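Local coordinates for protein transcriptional regulator KdgR (Pseudomonas aeruginosa, PDB 5Y6I) that probably binds DNA and regulates transcription as a two-subunit factor of the IclR family, through a helix-turn-helix domain joined to a GAF-like C-terminal domain, at residues A[76-79]-A[80-83]; A[159-162]-A[163-167]. All coordinates share one frame; numbering follows the deposited sequence.

Interaction 1 of 2, residues A[76-79]-A[80-83]; sequences LGRE and ALRV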
loop_
_atom_site.group_PDB
_atom_site.type_symbol
_atom_site.label_atom_id
_atom_site.label_comp_id
_atom_site.label_asym_id
_atom_site.label_seq_id
_atom_site.Cartn_x
_atom_site.Cartn_y
_atom_site.Cartn_z
ATOM N N LEU A 76 -14.352 3.957 -11.801
ATOM C CA LEU A 76 -13.507 5.026 -11.303
ATOM C C LEU A 76 -12.629 5.559 -12.411
ATOM O O LEU A 76 -12.125 4.803 -13.245
ATOM C CB LEU A 76 -12.655 4.542 -10.144
ATOM C CG LEU A 76 -13.486 4.088 -8.952
ATOM C CD1 LEU A 76 -12.712 3.096 -8.084
ATOM C CD2 LEU A 76 -13.902 5.301 -8.161
ATOM N N GLY A 77 -12.458 6.879 -12.423
ATOM C CA GLY A 77 -11.573 7.510 -13.374
ATOM C C GLY A 77 -10.125 7.505 -12.912
ATOM O O GLY A 77 -9.779 7.054 -11.815
ATOM N N ARG A 78 -9.263 8.028 -13.788
ATOM C CA ARG A 78 -7.847 8.144 -13.467
ATOM C C ARG A 78 -7.601 9.117 -12.321
ATOM O O ARG A 78 -6.629 8.948 -11.572
ATOM C CB ARG A 78 -7.056 8.579 -14.695
ATOM C CG ARG A 78 -6.626 7.451 -15.603
ATOM C CD ARG A 78 -5.852 6.374 -14.870
ATOM N NE ARG A 78 -5.952 5.110 -15.589
ATOM C CZ ARG A 78 -6.954 4.248 -15.438
ATOM N NH1 ARG A 78 -6.976 3.124 -16.144
ATOM N NH2 ARG A 78 -7.939 4.509 -14.585
ATOM N N GLU A 79 -8.448 10.139 -12.164
ATOM C CA GLU A 79 -8.332 10.986 -10.979
ATOM C C GLU A 79 -8.564 10.189 -9.704
ATOM O O GLU A 79 -7.902 10.422 -8.687
ATOM C CB GLU A 79 -9.307 12.154 -11.058
ATOM C CG GLU A 79 -8.758 13.316 -11.840
ATOM C CD GLU A 79 -7.318 13.591 -11.483
ATOM O OE1 GLU A 79 -6.981 13.600 -10.272
ATOM O OE2 GLU A 79 -6.513 13.778 -12.412
ATOM N N ALA A 80 -9.499 9.244 -9.737
ATOM C CA ALA A 80 -9.681 8.363 -8.595
ATOM C C ALA A 80 -8.411 7.571 -8.321
ATOM O O ALA A 80 -8.002 7.411 -7.163
ATOM C CB ALA A 80 -10.864 7.423 -8.841
ATOM N N LEU A 81 -7.765 7.079 -9.377
ATOM C CA LEU A 81 -6.550 6.300 -9.196
ATOM C C LEU A 81 -5.415 7.154 -8.640
ATOM O O LEU A 81 -4.659 6.704 -7.776
ATOM C CB LEU A 81 -6.144 5.664 -10.533
ATOM C CG LEU A 81 -4.777 4.977 -10.605
ATOM C CD1 LEU A 81 -4.666 3.893 -9.557
ATOM C CD2 LEU A 81 -4.514 4.416 -12.003
ATOM N N ARG A 82 -5.263 8.383 -9.126
ATOM C CA ARG A 82 -4.077 9.150 -8.762
ATOM C C ARG A 82 -4.134 9.618 -7.311
ATOM O O ARG A 82 -3.106 9.616 -6.614
ATOM C CB ARG A 82 -3.902 10.325 -9.708
ATOM C CG ARG A 82 -3.434 9.868 -11.085
ATOM C CD ARG A 82 -3.420 10.974 -12.117
ATOM N NE ARG A 82 -4.464 10.804 -13.120
ATOM C CZ ARG A 82 -4.494 11.472 -14.267
ATOM N NH1 ARG A 82 -5.479 11.274 -15.139
ATOM N NH2 ARG A 82 -3.529 12.344 -14.536
ATOM N N VAL A 83 -5.319 10.027 -6.840
ATOM C CA VAL A 83 -5.494 10.348 -5.424
ATOM C C VAL A 83 -5.205 9.122 -4.572
ATOM O O VAL A 83 -4.472 9.187 -3.570
ATOM C CB VAL A 83 -6.916 10.882 -5.163
ATOM C CG1 VAL A 83 -7.244 10.864 -3.656
ATOM C CG2 VAL A 83 -7.085 12.275 -5.757
#
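R82 turns back on the turn that precedes it and engages R78 and E79 together. Its backbone N donates to R78 O at 2.9 Å, and R82 NE reaches R78 O as well, in a weak bond of 3.2 Å, so that one carbonyl takes two N-H groups from a single residue. The setting is the first turn of helix 78-88, which starts directly after strand 74-76 of the two-stranded hairpin, the wing of a winged helix-turn-helix domain. G77 is the N-cap, and its O accepts L81 N to begin the i to i+4 ladder; V83 N continues it to E79 O with an almost straight N-H...O angle of 174°.

While R78 O meets the guanidinium of R82 at its edge, E79 OE2 lies over the centre of one face, 3.6 Å from R82 CZ. This is a long salt bridge of charge alone, since no N-H points at the oxygen. The E79 chain is bent at chi2 (-43°), which curls the carboxylate over the arginine. The side chains of R78 and R82 cross at about a right angle, with R82 NH1 beside R78 CB.

Apolar contacts flank the polar ones. L76, last residue of strand 74-76, packs its CB on A80 CB and also touches L26, L29 and A30 of helix 18-31. A80 packs on V83 of the second subunit, and both R78 and L81 on M91 of that subunit. R78 and L81 lie side by side, pointing the same way, the aliphatic part of the arginine touching the leucine, with R78 CD 3.7 Å from L81 CD2.

Interaction 2 of 2, residues A[159-162]-A[163-167]; sequences LPER and EVAEL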
loop_
_atom_site.group_PDB
_atom_site.type_symbol
_atom_site.label_atom_id
_atom_site.label_comp_id
_atom_site.label_asym_id
_atom_site.label_seq_id
_atom_site.Cartn_x
_atom_site.Cartn_y
_atom_site.Cartn_z
ATOM N N LEU A 159 4.033 -13.558 8.151
ATOM C CA LEU A 159 4.892 -13.281 7.009
ATOM C C LEU A 159 5.155 -14.530 6.205
ATOM O O LEU A 159 5.016 -15.655 6.694
ATOM C CB LEU A 159 6.218 -12.684 7.452
ATOM C CG LEU A 159 6.056 -11.347 8.124
ATOM C CD1 LEU A 159 6.978 -11.351 9.272
ATOM C CD2 LEU A 159 6.226 -10.174 7.110
ATOM N N PRO A 160 5.555 -14.366 4.939
ATOM C CA PRO A 160 5.975 -15.525 4.157
ATOM C C PRO A 160 7.063 -16.330 4.849
ATOM O O PRO A 160 7.866 -15.809 5.622
ATOM C CB PRO A 160 6.479 -14.895 2.848
ATOM C CG PRO A 160 5.780 -13.650 2.739
ATOM C CD PRO A 160 5.685 -13.135 4.130
ATOM N N GLU A 161 7.054 -17.628 4.567
ATOM C CA GLU A 161 8.073 -18.516 5.094
ATOM C C GLU A 161 9.453 -18.083 4.638
ATOM O O GLU A 161 10.432 -18.240 5.374
ATOM C CB GLU A 161 7.746 -19.951 4.671
ATOM C CG GLU A 161 8.919 -20.883 4.431
ATOM C CD GLU A 161 9.674 -21.206 5.708
ATOM O OE1 GLU A 161 9.149 -20.952 6.822
ATOM O OE2 GLU A 161 10.798 -21.727 5.588
ATOM N N ARG A 162 9.526 -17.445 3.476
ATOM C CA ARG A 162 10.798 -17.198 2.816
ATOM C C ARG A 162 11.591 -16.087 3.503
ATOM O O ARG A 162 12.822 -16.159 3.586
ATOM C CB ARG A 162 10.539 -16.877 1.344
ATOM C CG ARG A 162 11.704 -16.251 0.636
ATOM C CD ARG A 162 12.661 -17.323 0.164
ATOM N NE ARG A 162 13.945 -16.740 -0.196
ATOM C CZ ARG A 162 14.663 -17.133 -1.242
ATOM N NH1 ARG A 162 14.203 -18.080 -2.048
ATOM N NH2 ARG A 162 15.829 -16.558 -1.498
ATOM N N GLU A 163 10.923 -15.056 4.007
ATOM C CA GLU A 163 11.671 -13.987 4.651
ATOM C C GLU A 163 11.835 -14.182 6.158
ATOM O O GLU A 163 12.379 -13.293 6.823
ATOM C CB GLU A 163 11.041 -12.626 4.357
ATOM C CG GLU A 163 9.538 -12.591 4.270
ATOM C CD GLU A 163 9.032 -11.182 4.007
ATOM O OE1 GLU A 163 8.050 -11.023 3.263
ATOM O OE2 GLU A 163 9.638 -10.231 4.544
ATOM N N VAL A 164 11.400 -15.312 6.710
ATOM C CA VAL A 164 11.689 -15.627 8.097
ATOM C C VAL A 164 12.709 -16.753 8.234
ATOM O O VAL A 164 13.445 -16.784 9.227
ATOM C CB VAL A 164 10.401 -15.969 8.882
ATOM C CG1 VAL A 164 9.312 -14.965 8.642
ATOM C CG2 VAL A 164 9.935 -17.368 8.647
ATOM N N ALA A 165 12.812 -17.639 7.239
ATOM C CA ALA A 165 13.470 -18.922 7.436
ATOM C C ALA A 165 14.953 -18.767 7.744
ATOM O O ALA A 165 15.488 -19.479 8.601
ATOM C CB ALA A 165 13.263 -19.805 6.204
ATOM N N GLU A 166 15.643 -17.853 7.055
ATOM C CA GLU A 166 17.090 -17.775 7.235
ATOM C C GLU A 166 17.442 -17.406 8.669
ATOM O O GLU A 166 18.206 -18.116 9.329
ATOM C CB GLU A 166 17.720 -16.778 6.267
ATOM C CG GLU A 166 19.185 -16.492 6.624
ATOM C CD GLU A 166 19.827 -15.449 5.732
ATOM O OE1 GLU A 166 20.740 -15.822 4.955
ATOM O OE2 GLU A 166 19.414 -14.261 5.813
ATOM N N LEU A 167 16.889 -16.300 9.173
ATOM C CA LEU A 167 17.185 -15.935 10.552
ATOM C C LEU A 167 16.668 -16.994 11.513
ATOM O O LEU A 167 17.328 -17.288 12.520
ATOM C CB LEU A 167 16.632 -14.541 10.898
ATOM C CG LEU A 167 15.161 -14.103 10.855
ATOM C CD1 LEU A 167 14.537 -14.159 12.237
ATOM C CD2 LEU A 167 15.046 -12.693 10.299
HETATM O O HOH W 1 15.150 -15.779 4.477
#
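V164 is the buried side chain of this turn, and the close packing gathers round its two methyls. V164 CG1 lies 3.5 Å from P160 O and 4.0 Å from L159 CB, while CG2 sits against E161 O. CG1 is anti to the carbonyl carbon (chi1 -48°), which directs it back to the loop residues. Beside it, the E163 chain, extended beyond CG, crosses the proline ring and brings E163 OE1 to 3.3 Å from P160 CD. E163 also packs on W117 of strand 111-118 and on V131 of the second subunit, where D106 is a like-charged neighbour and R105 makes a long, weak ion pair with E163 OE1.

The contact spans the short loop after helix 150-158 and the first turn of helix 162-171 in the IclR C-terminal, GAF-like domain. Backbone hold is slight here: E161 O accepts both V164 N and A165 N, each weakly, the second at an N-H...O angle of 128°.

The outer side, with E161, R162 and E166 exposed, is looser. A water donates to R162 O and accepts a weak bond from E166 N. The carboxylate of E161 is bound mainly by a salt bridge from OE1 to R168, with OE2 near the A165 methyl.

How the interactions relate
Interactions 1 and 2 follow each other along the chain, the first closing well before the second opens. Their centres lie 35 Å apart and their nearest atoms about 23 Å, with no touch between them. Interaction 1 opens helix 78-88, which leads out of the helix-turn-helix domain, whereas interaction 2 belongs to the C-terminal domain, at the start of helix 162-171 and beside strand 111-118 of the five-stranded antiparallel sheet. Each is a helix start, and each touches the second subunit. The second subunit thus touches both the DNA-binding and the C-terminal parts of this chain, consistent with a dimeric regulator.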